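Local coordinates for protein putative enoyl-CoA hydratase (Streptomyces coelicolor A3, PDB 3G64) that probably acts on acyl-CoA thioesters, perhaps hydrating enoyl-CoA, as a member of the enoyl-CoA hydratase/isomerase (crotonase) family, at residues Ala108-Pro113 with Gln226-Leu231; Pro113-Ala118 with Arg214-Gly219; Thr232-Met237 with Val243-Ser248. All blocks are in the same frame, centred on the assembly; numbering follows the deposited sequence.

In the fold
Contacts 1 and 2 are buried, at about 10 and 11 Å from the centre of the chain to the contact centres, whereas contact 3 is partly buried and about 20 Å out. Contact 1 is polar: a lysine from helix 221-234 meets the backbone end of helix 92-111. Contact 2, nested inside the chain loop that contact 1 closes, is wholly apolar and lays helix 205-217 on strand 116-120 of the crotonase core. The two share Pro-113, and Lys-228 reaches Phe-114 O as well. Contact 3 takes up helix 221-234 again near its end and mixes paired acids with an apolar patch. All three touch the second subunit.

Contact 1: Ala108-Pro113 with Gln226-Leu231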
ATOM      1  N   ALA A 108      -5.246   5.510 -19.242  1.00 22.13           N
ATOM      2  CA  ALA A 108      -6.261   6.508 -19.586  1.00 24.20           C
ATOM      3  C   ALA A 108      -7.420   6.489 -18.560  1.00 25.74           C
ATOM      4  O   ALA A 108      -7.953   7.539 -18.191  1.00 24.75           O
ATOM      5  CB  ALA A 108      -6.790   6.261 -20.992  1.00 22.24           C
ATOM      6  N   VAL A 109      -7.798   5.307 -18.073  1.00 21.22           N
ATOM      7  CA  VAL A 109      -8.802   5.271 -17.007  1.00 23.02           C
ATOM      8  C   VAL A 109      -8.279   5.976 -15.762  1.00 26.06           C
ATOM      9  O   VAL A 109      -8.992   6.758 -15.138  1.00 25.82           O
ATOM     10  CB  VAL A 109      -9.261   3.839 -16.649  1.00 22.40           C
ATOM     11  CG1 VAL A 109     -10.174   3.862 -15.399  1.00 22.47           C
ATOM     12  CG2 VAL A 109     -10.007   3.221 -17.815  1.00 17.68           C
ATOM     13  N   ARG A 110      -7.023   5.714 -15.398  1.00 24.87           N
ATOM     14  CA  ARG A 110      -6.441   6.354 -14.221  1.00 22.85           C
ATOM     15  C   ARG A 110      -6.304   7.889 -14.369  1.00 28.11           C
ATOM     16  O   ARG A 110      -6.256   8.606 -13.355  1.00 24.20           O
ATOM     17  CB  ARG A 110      -5.066   5.719 -13.866  1.00 21.65           C
ATOM     18  CG  ARG A 110      -5.175   4.186 -13.444  1.00 17.51           C
ATOM     19  CD  ARG A 110      -6.161   3.978 -12.245  1.00 19.26           C
ATOM     20  NE  ARG A 110      -6.008   5.033 -11.225  1.00 24.16           N
ATOM     21  CZ  ARG A 110      -7.020   5.580 -10.543  1.00 31.19           C
ATOM     22  NH1 ARG A 110      -8.279   5.180 -10.752  1.00 27.87           N
ATOM     23  NH2 ARG A 110      -6.783   6.548  -9.657  1.00 28.14           N
ATOM     24  N   GLU A 111      -6.224   8.383 -15.602  0.74 26.20           N
ATOM     25  CA  GLU A 111      -5.881   9.792 -15.806  0.74 28.95           C
ATOM     26  C   GLU A 111      -7.020  10.691 -16.287  0.74 28.56           C
ATOM     27  O   GLU A 111      -6.845  11.902 -16.345  0.74 30.74           O
ATOM     28  CB  GLU A 111      -4.675   9.939 -16.766  0.74 27.80           C
ATOM     29  CG  GLU A 111      -3.342   9.539 -16.145  0.74 24.58           C
ATOM     30  CD  GLU A 111      -2.149   9.713 -17.091  0.74 30.85           C
ATOM     31  OE1 GLU A 111      -2.335  10.025 -18.287  0.74 27.23           O
ATOM     32  OE2 GLU A 111      -1.008   9.533 -16.624  0.74 35.78           O
ATOM     33  N   CYS A 112      -8.161  10.117 -16.654  0.50 25.62           N
ATOM     34  CA  CYS A 112      -9.243  10.915 -17.216  0.50 26.11           C
ATOM     35  C   CYS A 112      -9.874  11.799 -16.139  0.50 27.66           C
ATOM     36  O   CYS A 112     -10.065  11.352 -15.007  0.50 24.28           O
ATOM     37  CB  CYS A 112     -10.304  10.023 -17.870  0.50 27.58           C
ATOM     38  SG  CYS A 112     -11.082   8.783 -16.768  0.50 25.34           S
ATOM     39  N   PRO A 113     -10.216  13.049 -16.504  1.00 29.01           N
ATOM     40  CA  PRO A 113     -10.652  14.084 -15.555  1.00 28.65           C
ATOM     41  C   PRO A 113     -12.103  13.898 -15.061  1.00 32.70           C
ATOM     42  O   PRO A 113     -12.867  14.856 -15.043  1.00 31.50           O
ATOM     43  CB  PRO A 113     -10.521  15.371 -16.364  1.00 31.60           C
ATOM     44  CG  PRO A 113     -10.764  14.931 -17.802  1.00 31.43           C
ATOM     45  CD  PRO A 113     -10.215  13.517 -17.902  1.00 29.21           C
ATOM     46  N   GLN A 226      -9.747  16.795  -9.559  1.00 24.99           N
ATOM     47  CA  GLN A 226      -8.474  17.025  -8.900  1.00 24.84           C
ATOM     48  C   GLN A 226      -8.212  16.053  -7.751  1.00 24.83           C
ATOM     49  O   GLN A 226      -7.068  15.755  -7.457  1.00 30.40           O
ATOM     50  CB  GLN A 226      -8.326  18.478  -8.435  1.00 26.11           C
ATOM     51  CG  GLN A 226      -8.088  19.461  -9.593  1.00 25.53           C
ATOM     52  CD  GLN A 226      -6.910  19.031 -10.493  1.00 31.08           C
ATOM     53  OE1 GLN A 226      -7.111  18.422 -11.535  1.00 30.85           O
ATOM     54  NE2 GLN A 226      -5.686  19.341 -10.068  1.00 26.14           N
ATOM     55  N   THR A 227      -9.250  15.564  -7.094  1.00 22.52           N
ATOM     56  CA  THR A 227      -9.039  14.541  -6.071  1.00 22.65           C
ATOM     57  C   THR A 227      -8.437  13.283  -6.722  1.00 25.89           C
ATOM     58  O   THR A 227      -7.491  12.672  -6.195  1.00 23.99           O
ATOM     59  CB  THR A 227     -10.377  14.151  -5.352  1.00 28.87           C
ATOM     60  OG1 THR A 227     -10.900  15.299  -4.654  1.00 26.33           O
ATOM     61  CG2 THR A 227     -10.142  13.013  -4.342  1.00 23.62           C
ATOM     62  N   LYS A 228      -8.996  12.899  -7.866  1.00 22.96           N
ATOM     63  CA  LYS A 228      -8.531  11.725  -8.581  1.00 22.25           C
ATOM     64  C   LYS A 228      -7.102  11.962  -9.108  1.00 25.83           C
ATOM     65  O   LYS A 228      -6.231  11.107  -8.980  1.00 24.76           O
ATOM     66  CB  LYS A 228      -9.482  11.408  -9.734  1.00 21.64           C
ATOM     67  CG  LYS A 228      -8.968  10.325 -10.667  1.00 29.13           C
ATOM     68  CD  LYS A 228     -10.065   9.904 -11.640  1.00 27.83           C
ATOM     69  CE  LYS A 228      -9.540   8.918 -12.655  1.00 24.08           C
ATOM     70  NZ  LYS A 228     -10.681   8.347 -13.445  1.00 23.72           N
ATOM     71  N   ALA A 229      -6.884  13.133  -9.702  1.00 23.04           N
ATOM     72  CA  ALA A 229      -5.571  13.499 -10.222  1.00 27.48           C
ATOM     73  C   ALA A 229      -4.491  13.447  -9.133  1.00 24.31           C
ATOM     74  O   ALA A 229      -3.387  12.973  -9.381  1.00 22.32           O
ATOM     75  CB  ALA A 229      -5.614  14.917 -10.893  1.00 23.11           C
ATOM     76  N   LEU A 230      -4.801  13.898  -7.921  1.00 22.58           N
ATOM     77  CA  LEU A 230      -3.776  13.900  -6.861  1.00 24.88           C
ATOM     78  C   LEU A 230      -3.520  12.509  -6.271  1.00 24.63           C
ATOM     79  O   LEU A 230      -2.390  12.172  -5.949  1.00 25.74           O
ATOM     80  CB  LEU A 230      -4.089  14.936  -5.761  1.00 22.93           C
ATOM     81  CG  LEU A 230      -3.431  16.308  -6.044  1.00 30.57           C
ATOM     82  CD1 LEU A 230      -3.759  16.838  -7.447  1.00 25.24           C
ATOM     83  CD2 LEU A 230      -3.830  17.318  -5.008  1.00 30.84           C
ATOM     84  N   LEU A 231      -4.572  11.709  -6.122  1.00 23.64           N
ATOM     85  CA  LEU A 231      -4.394  10.317  -5.710  1.00 26.30           C
ATOM     86  C   LEU A 231      -3.457   9.594  -6.684  1.00 25.57           C
ATOM     87  O   LEU A 231      -2.485   8.930  -6.303  1.00 25.24           O
ATOM     88  CB  LEU A 231      -5.754   9.592  -5.691  1.00 27.00           C
ATOM     89  CG  LEU A 231      -6.573   9.840  -4.425  1.00 28.41           C
ATOM     90  CD1 LEU A 231      -8.064   9.477  -4.639  1.00 26.78           C
ATOM     91  CD2 LEU A 231      -5.956   9.101  -3.237  1.00 23.20           C
TER
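Lys-228 reaches from helix 221-234 to the closing turn of helix 92-111, where its ammonium group hydrogen-bonds to the carbonyl of Val-109 (NZ to O, 2.9 Å). The nitrogen lies almost straight beyond that oxygen, with a C=O...N angle of 173°. CG stands anti to the backbone N (chi1 171°) and the rest of the chain is fully extended, which carries NZ across the whole gap between the helices. Beyond Val-109, the same ammonium forms a salt bridge with Asp-136 and a hydrogen bond with the carbonyl of Phe-114, so three oxygens grip a buried charge. A lysine ammonium thus meets the C-terminal end of helix 92-111 and ties helix 221-234 to the helix that leads into strand 116-120.

The lysine methylenes pack on the same turn: CE lies 3.4 Å from Arg-110 O, and CD 3.7 Å from Cys-112 O.

Arg-110 NH1, 4.8 Å from Lys-228 NZ, converges on the same carboxylate of Asp-136, whose negative charge probably balances both cations; NH1 also hydrogen-bonds to the carbonyl of Ala-134. A methionine in place of Lys-228 would probably leave Asp-136 with one cation fewer and the carbonyls of Val-109 and Phe-114 without this donor.

Around the pair, Val-109 and Lys-228 both rest on Val-116 of strand 116-120, while Val-109 and Cys-112 pack against helix 43-58. Leu-230, also on helix 221-234, meets helix 239-253, and Thr-227 hydrogen-bonds to Gly-157 of the second subunit.

Contact 2: Pro113-Ala118 with Arg214-Gly219; sequences PFPVIA and RRLADG
Leu-216 of helix 205-217 points at strand 116-120 and the loop leading into it, meeting Pro-115 and Ile-117. This is helix-on-sheet packing within the crotonase fold: strand 116-120 runs parallel between strands 64-69 and 137-140 of the mixed sheet.

The two partners meet the leucine differently. Pro-115 and Leu-216 slide past one another in opposite directions, with the flank of the proline ring against the leucine branch: CB of Pro-115 is 3.8 Å from Leu-216 CD1, and CG of the ring lies 3.9 Å from the same methyl. That ring carbon is also 4.2 Å from Leu-216 CB, so the proline spans the base and one tip of the leucine.

Ile-117, two residues along, approaches tip to tip. Its CG1 branch is anti to the carbonyl carbon (chi1 -59°) and carries CD1 toward the helix. In Leu-216, CG lies anti to the carbonyl carbon (chi1 -72°), which sets CD1 where it meets both residues. Val-116, between them, points away, and its backbone N hydrogen-bonds to Asp-136.

The contact is small, burying 119 Å² in all, but its surroundings extend it. Ile-117 also touches Ala-209, Leu-212 and Ala-213 of helix 205-217, and Leu-216 packs on Phe-137. The second subunit adds Met-180 against Pro-115 and Leu-181 against Leu-216, joining this layer to the subunit interface. A single methyl, Leu-216 CD1, is the common point of the contact, touching both Pro-115 CB and, 3.8 Å away, Ile-117 CD1.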
ATOM      1  N   PRO A 113     -10.216  13.049 -16.504  1.00 29.01           N
ATOM      2  CA  PRO A 113     -10.652  14.084 -15.555  1.00 28.65           C
ATOM      3  C   PRO A 113     -12.103  13.898 -15.061  1.00 32.70           C
ATOM      4  O   PRO A 113     -12.867  14.856 -15.043  1.00 31.50           O
ATOM      5  CB  PRO A 113     -10.521  15.371 -16.364  1.00 31.60           C
ATOM      6  CG  PRO A 113     -10.764  14.931 -17.802  1.00 31.43           C
ATOM      7  CD  PRO A 113     -10.215  13.517 -17.902  1.00 29.21           C
ATOM      8  N   PHE A 114     -12.454  12.687 -14.650  1.00 25.30           N
ATOM      9  CA  PHE A 114     -13.771  12.388 -14.080  1.00 25.90           C
ATOM     10  C   PHE A 114     -13.673  11.006 -13.505  1.00 27.95           C
ATOM     11  O   PHE A 114     -12.883  10.190 -13.980  1.00 27.85           O
ATOM     12  CB  PHE A 114     -14.906  12.435 -15.119  1.00 22.84           C
ATOM     13  CG  PHE A 114     -14.567  11.791 -16.444  1.00 25.95           C
ATOM     14  CD1 PHE A 114     -14.677  10.417 -16.618  1.00 27.76           C
ATOM     15  CD2 PHE A 114     -14.140  12.573 -17.519  1.00 28.63           C
ATOM     16  CE1 PHE A 114     -14.354   9.822 -17.845  1.00 31.26           C
ATOM     17  CE2 PHE A 114     -13.816  12.005 -18.740  1.00 31.02           C
ATOM     18  CZ  PHE A 114     -13.920  10.613 -18.909  1.00 33.39           C
ATOM     19  N   PRO A 115     -14.475  10.735 -12.473  1.00 27.16           N
ATOM     20  CA  PRO A 115     -14.526   9.420 -11.837  1.00 26.60           C
ATOM     21  C   PRO A 115     -15.098   8.362 -12.782  1.00 28.83           C
ATOM     22  O   PRO A 115     -16.048   8.606 -13.548  1.00 23.81           O
ATOM     23  CB  PRO A 115     -15.502   9.607 -10.644  1.00 29.53           C
ATOM     24  CG  PRO A 115     -16.041  10.989 -10.751  1.00 31.13           C
ATOM     25  CD  PRO A 115     -15.414  11.715 -11.893  1.00 25.70           C
ATOM     26  N   VAL A 116     -14.508   7.180 -12.706  1.00 23.21           N
ATOM     27  CA  VAL A 116     -14.966   6.049 -13.487  1.00 20.31           C
ATOM     28  C   VAL A 116     -15.486   5.009 -12.513  1.00 23.54           C
ATOM     29  O   VAL A 116     -14.833   4.716 -11.501  1.00 26.40           O
ATOM     30  CB  VAL A 116     -13.797   5.486 -14.337  1.00 26.03           C
ATOM     31  CG1 VAL A 116     -14.193   4.158 -15.003  1.00 25.71           C
ATOM     32  CG2 VAL A 116     -13.368   6.534 -15.370  1.00 19.95           C
ATOM     33  N   ILE A 117     -16.671   4.471 -12.803  1.00 21.22           N
ATOM     34  CA  ILE A 117     -17.322   3.509 -11.926  1.00 22.57           C
ATOM     35  C   ILE A 117     -17.559   2.198 -12.695  1.00 25.32           C
ATOM     36  O   ILE A 117     -18.167   2.202 -13.767  1.00 30.45           O
ATOM     37  CB  ILE A 117     -18.688   4.087 -11.464  1.00 24.28           C
ATOM     38  CG1 ILE A 117     -18.455   5.415 -10.735  1.00 28.13           C
ATOM     39  CG2 ILE A 117     -19.497   3.055 -10.648  1.00 22.16           C
ATOM     40  CD1 ILE A 117     -19.542   6.415 -10.977  1.00 37.34           C
ATOM     41  N   ALA A 118     -17.064   1.083 -12.170  1.00 24.38           N
ATOM     42  CA  ALA A 118     -17.332  -0.221 -12.797  1.00 24.53           C
ATOM     43  C   ALA A 118     -18.522  -0.898 -12.133  1.00 25.87           C
ATOM     44  O   ALA A 118     -18.546  -1.078 -10.900  1.00 25.80           O
ATOM     45  CB  ALA A 118     -16.091  -1.125 -12.740  1.00 22.39           C
ATOM     46  N   ARG A 214     -24.500   9.664 -10.726  1.00 28.11           N
ATOM     47  CA  ARG A 214     -25.311  10.863 -10.622  1.00 26.60           C
ATOM     48  C   ARG A 214     -24.961  11.665  -9.351  1.00 29.61           C
ATOM     49  O   ARG A 214     -24.912  12.885  -9.377  1.00 29.57           O
ATOM     50  CB  ARG A 214     -26.810  10.472 -10.629  1.00 31.11           C
ATOM     51  CG  ARG A 214     -27.758  11.665 -10.572  1.00 39.77           C
ATOM     52  CD  ARG A 214     -27.405  12.712 -11.624  1.00 41.91           C
ATOM     53  NE  ARG A 214     -27.610  12.173 -12.960  1.00 45.29           N
ATOM     54  CZ  ARG A 214     -27.116  12.702 -14.074  1.00 44.29           C
ATOM     55  NH1 ARG A 214     -26.370  13.800 -14.022  1.00 40.47           N
ATOM     56  NH2 ARG A 214     -27.361  12.118 -15.243  1.00 45.26           N
ATOM     57  N   ARG A 215     -24.734  10.970  -8.241  1.00 30.54           N
ATOM     58  CA  ARG A 215     -24.271  11.617  -7.024  1.00 31.38           C
ATOM     59  C   ARG A 215     -22.986  12.407  -7.277  1.00 37.45           C
ATOM     60  O   ARG A 215     -22.875  13.572  -6.879  1.00 37.73           O
ATOM     61  CB  ARG A 215     -24.050  10.592  -5.907  1.00 32.55           C
ATOM     62  CG  ARG A 215     -23.473  11.228  -4.649  1.00 37.87           C
ATOM     63  CD  ARG A 215     -23.302  10.268  -3.488  1.00 39.14           C
ATOM     64  NE  ARG A 215     -22.781  11.001  -2.342  1.00 42.78           N
ATOM     65  CZ  ARG A 215     -22.294  10.458  -1.229  1.00 42.96           C
ATOM     66  NH1 ARG A 215     -22.237   9.148  -1.078  1.00 35.45           N
ATOM     67  NH2 ARG A 215     -21.846  11.244  -0.258  1.00 46.61           N
ATOM     68  N   LEU A 216     -22.022  11.776  -7.948  1.00 35.19           N
ATOM     69  CA  LEU A 216     -20.754  12.434  -8.277  1.00 32.68           C
ATOM     70  C   LEU A 216     -20.974  13.576  -9.265  1.00 31.02           C
ATOM     71  O   LEU A 216     -20.404  14.647  -9.098  1.00 31.13           O
ATOM     72  CB  LEU A 216     -19.740  11.422  -8.847  1.00 31.29           C
ATOM     73  CG  LEU A 216     -19.164  10.456  -7.810  1.00 31.39           C
ATOM     74  CD1 LEU A 216     -18.636   9.186  -8.480  1.00 30.99           C
ATOM     75  CD2 LEU A 216     -18.065  11.132  -7.014  1.00 31.27           C
ATOM     76  N   ALA A 217     -21.824  13.353 -10.272  1.00 27.52           N
ATOM     77  CA  ALA A 217     -22.060  14.371 -11.303  1.00 29.53           C
ATOM     78  C   ALA A 217     -22.841  15.585 -10.769  1.00 35.61           C
ATOM     79  O   ALA A 217     -22.820  16.655 -11.368  1.00 37.73           O
ATOM     80  CB  ALA A 217     -22.783  13.774 -12.501  1.00 27.99           C
ATOM     81  N   ASP A 218     -23.519  15.397  -9.643  1.00 31.83           N
ATOM     82  CA  ASP A 218     -24.246  16.470  -8.980  1.00 35.80           C
ATOM     83  C   ASP A 218     -23.325  17.286  -8.071  1.00 36.80           C
ATOM     84  O   ASP A 218     -23.718  18.338  -7.561  1.00 40.18           O
ATOM     85  CB  ASP A 218     -25.388  15.892  -8.138  1.00 35.28           C
ATOM     86  CG  ASP A 218     -26.605  15.482  -8.985  1.00 42.92           C
ATOM     87  OD1 ASP A 218     -26.740  15.943 -10.142  1.00 43.31           O
ATOM     88  OD2 ASP A 218     -27.436  14.702  -8.474  1.00 42.26           O
ATOM     89  N   GLY A 219     -22.108  16.786  -7.859  1.00 32.88           N
ATOM     90  CA  GLY A 219     -21.177  17.420  -6.945  1.00 31.19           C
ATOM     91  C   GLY A 219     -20.241  18.393  -7.643  1.00 34.82           C
ATOM     92  O   GLY A 219     -20.415  18.683  -8.836  1.00 35.21           O
TER

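Contact 3: Thr232-Met237 with Val243-Ser248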
ATOM      1  N   THR A 232      -3.767   9.739  -7.956  1.00 22.41           N
ATOM      2  CA  THR A 232      -3.020   9.056  -8.993  1.00 23.39           C
ATOM      3  C   THR A 232      -1.568   9.506  -9.051  1.00 23.07           C
ATOM      4  O   THR A 232      -0.648   8.678  -9.066  1.00 25.60           O
ATOM      5  CB  THR A 232      -3.706   9.278 -10.352  1.00 22.43           C
ATOM      6  OG1 THR A 232      -4.936   8.540 -10.363  1.00 27.97           O
ATOM      7  CG2 THR A 232      -2.844   8.803 -11.476  1.00 19.26           C
ATOM      8  N   ALA A 233      -1.351  10.815  -9.104  1.00 23.31           N
ATOM      9  CA  ALA A 233       0.025  11.327  -9.181  1.00 24.05           C
ATOM     10  C   ALA A 233       0.825  10.974  -7.941  1.00 23.04           C
ATOM     11  O   ALA A 233       1.996  10.635  -8.045  1.00 24.58           O
ATOM     12  CB  ALA A 233       0.031  12.874  -9.393  1.00 22.32           C
ATOM     13  N   GLU A 234       0.209  11.090  -6.761  1.00 18.81           N
ATOM     14  CA  GLU A 234       0.971  11.015  -5.508  1.00 15.55           C
ATOM     15  C   GLU A 234       1.297   9.580  -5.109  1.00 20.48           C
ATOM     16  O   GLU A 234       2.129   9.368  -4.222  1.00 21.34           O
ATOM     17  CB  GLU A 234       0.252  11.770  -4.350  1.00 20.26           C
ATOM     18  CG  GLU A 234       0.220  13.277  -4.639  1.00 26.44           C
ATOM     19  CD  GLU A 234      -0.485  14.111  -3.576  1.00 35.77           C
ATOM     20  OE1 GLU A 234      -0.845  13.560  -2.503  1.00 34.32           O
ATOM     21  OE2 GLU A 234      -0.657  15.336  -3.822  1.00 37.54           O
ATOM     22  N   LEU A 235       0.682   8.597  -5.780  1.00 18.47           N
ATOM     23  CA  LEU A 235       1.155   7.218  -5.663  1.00 18.73           C
ATOM     24  C   LEU A 235       2.612   7.120  -6.140  1.00 21.44           C
ATOM     25  O   LEU A 235       3.348   6.198  -5.754  1.00 22.02           O
ATOM     26  CB  LEU A 235       0.295   6.245  -6.494  1.00 18.70           C
ATOM     27  CG  LEU A 235      -1.090   5.996  -5.885  1.00 22.40           C
ATOM     28  CD1 LEU A 235      -1.927   5.245  -6.920  1.00 25.69           C
ATOM     29  CD2 LEU A 235      -0.982   5.195  -4.588  1.00 20.27           C
ATOM     30  N   ASP A 236       3.027   8.081  -6.961  1.00 18.49           N
ATOM     31  CA  ASP A 236       4.330   7.984  -7.648  1.00 19.62           C
ATOM     32  C   ASP A 236       5.264   9.089  -7.192  1.00 21.57           C
ATOM     33  O   ASP A 236       6.297   9.347  -7.825  1.00 19.24           O
ATOM     34  CB  ASP A 236       4.149   8.095  -9.169  1.00 21.94           C
ATOM     35  CG  ASP A 236       3.371   6.931  -9.751  1.00 25.76           C
ATOM     36  OD1 ASP A 236       3.302   5.877  -9.070  1.00 23.07           O
ATOM     37  OD2 ASP A 236       2.827   7.073 -10.875  1.00 23.67           O
HETATM   38  N   MSE A 237       4.914   9.750  -6.093  1.00 20.40           N
HETATM   39  CA  MSE A 237       5.726  10.886  -5.602  1.00 22.27           C
HETATM   40  C   MSE A 237       6.121  10.713  -4.150  1.00 24.66           C
HETATM   41  O   MSE A 237       5.452   9.998  -3.425  1.00 23.30           O
HETATM   42  CB  MSE A 237       4.918  12.185  -5.681  1.00 19.73           C
HETATM   43  CG  MSE A 237       4.531  12.538  -7.100  1.00 19.47           C
HETATM   44 SE   MSE A 237       3.040  13.847  -7.142  0.87 31.18          SE
HETATM   45  CE  MSE A 237       3.899  15.343  -6.171  1.00 22.78           C
ATOM     46  N   VAL A 243       3.017  17.353  -0.871  1.00 25.54           N
ATOM     47  CA  VAL A 243       2.416  18.503  -0.211  1.00 30.65           C
ATOM     48  C   VAL A 243       2.547  19.808  -1.043  1.00 29.49           C
ATOM     49  O   VAL A 243       1.717  20.713  -0.910  1.00 26.68           O
ATOM     50  CB  VAL A 243       2.870  18.638   1.287  1.00 33.67           C
ATOM     51  CG1 VAL A 243       2.314  17.469   2.118  1.00 34.37           C
ATOM     52  CG2 VAL A 243       4.373  18.724   1.402  1.00 30.40           C
ATOM     53  N   GLU A 244       3.560  19.892  -1.908  1.00 26.42           N
ATOM     54  CA  GLU A 244       3.656  20.981  -2.895  1.00 26.94           C
ATOM     55  C   GLU A 244       2.520  20.929  -3.943  1.00 26.71           C
ATOM     56  O   GLU A 244       1.924  21.951  -4.291  1.00 28.19           O
ATOM     57  CB  GLU A 244       5.019  20.945  -3.604  1.00 29.01           C
ATOM     58  CG  GLU A 244       6.170  21.371  -2.727  1.00 36.74           C
ATOM     59  CD  GLU A 244       5.989  22.806  -2.226  1.00 45.59           C
ATOM     60  OE1 GLU A 244       5.747  23.691  -3.071  1.00 45.69           O
ATOM     61  OE2 GLU A 244       6.044  23.040  -0.996  1.00 48.22           O
ATOM     62  N   LEU A 245       2.217  19.736  -4.449  1.00 26.35           N
ATOM     63  CA  LEU A 245       1.099  19.578  -5.392  1.00 26.43           C
ATOM     64  C   LEU A 245      -0.244  19.910  -4.708  1.00 23.90           C
ATOM     65  O   LEU A 245      -1.109  20.561  -5.283  1.00 27.33           O
ATOM     66  CB  LEU A 245       1.055  18.143  -5.962  1.00 23.78           C
ATOM     67  CG  LEU A 245      -0.061  17.754  -6.951  1.00 24.96           C
ATOM     68  CD1 LEU A 245      -0.104  18.703  -8.134  1.00 25.13           C
ATOM     69  CD2 LEU A 245       0.081  16.277  -7.459  1.00 21.20           C
ATOM     70  N   ASP A 246      -0.411  19.406  -3.497  1.00 24.79           N
ATOM     71  CA  ASP A 246      -1.583  19.745  -2.677  1.00 29.79           C
ATOM     72  C   ASP A 246      -1.728  21.252  -2.507  1.00 28.79           C
ATOM     73  O   ASP A 246      -2.801  21.806  -2.727  1.00 30.45           O
ATOM     74  CB  ASP A 246      -1.444  19.155  -1.292  1.00 33.26           C
ATOM     75  CG  ASP A 246      -1.555  17.671  -1.285  1.00 47.00           C
ATOM     76  OD1 ASP A 246      -1.889  17.084  -2.345  1.00 51.77           O
ATOM     77  OD2 ASP A 246      -1.307  17.084  -0.210  1.00 50.79           O
ATOM     78  N   ALA A 247      -0.639  21.899  -2.088  1.00 25.22           N
ATOM     79  CA  ALA A 247      -0.616  23.341  -1.861  1.00 27.48           C
ATOM     80  C   ALA A 247      -1.036  24.110  -3.108  1.00 29.46           C
ATOM     81  O   ALA A 247      -1.928  24.945  -3.046  1.00 29.80           O
ATOM     82  CB  ALA A 247       0.782  23.797  -1.391  1.00 26.24           C
ATOM     83  N   SER A 248      -0.385  23.832  -4.236  1.00 25.07           N
ATOM     84  CA  SER A 248      -0.766  24.473  -5.494  1.00 26.21           C
ATOM     85  C   SER A 248      -2.231  24.233  -5.856  1.00 25.09           C
ATOM     86  O   SER A 248      -2.938  25.151  -6.238  1.00 27.54           O
ATOM     87  CB  SER A 248       0.125  23.974  -6.646  1.00 30.56           C
ATOM     88  OG  SER A 248       1.399  24.586  -6.564  1.00 41.63           O
TER
HETATM   89  O   HOH W   1      -2.134  14.579  -0.570  1.00 30.59           O
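Glu-234 and Asp-246 bring two carboxylates together, with Glu-234 OE2 only 2.6 Å from Asp-246 OD1. Oxygens this close suggest that one acid group holds a proton, although which one is not settled. Glu-234 has CG anti to the carbonyl carbon (chi1 -66°) and an extended chain beyond it, which takes the carboxylate across to helix 239-253. The side chain of Asp-246 crosses it obliquely, and the two carboxylate planes are 43° apart.

A water links the other oxygens, donating to Glu-234 OE1 at 2.5 Å and to Asp-246 OD2 at 2.7 Å, and so bridges the two acids. Asp-246 OD2 also accepts a hydrogen bond from the backbone N of Gly-161 of the second subunit.

Beside the acids lies an apolar patch centred on Leu-245. Its CG is anti to the backbone N (chi1 179°), and the branch so placed sets CD2 3.9 Å from Ala-233 CB and 3.8 Å from SE of Met-237, a residue modelled as selenomethionine, with selenium in the place of the sulfur. The Met-237 chain bends at its last torsion and crosses the leucine at about a right angle, with CE 4.0 Å from Leu-245 CB. Leu-245 CD2 also lies 3.8 Å from Glu-234 OE2, so the leucine borders the acid pair.

The contact joins the end of helix 221-234, with the type I turn from Glu-234 to Met-237, to helix 239-253 in a helical hairpin. Leu-230, one turn earlier, packs on both Leu-245 and Asp-246, and Tyr-164 of the second subunit packs against Glu-234.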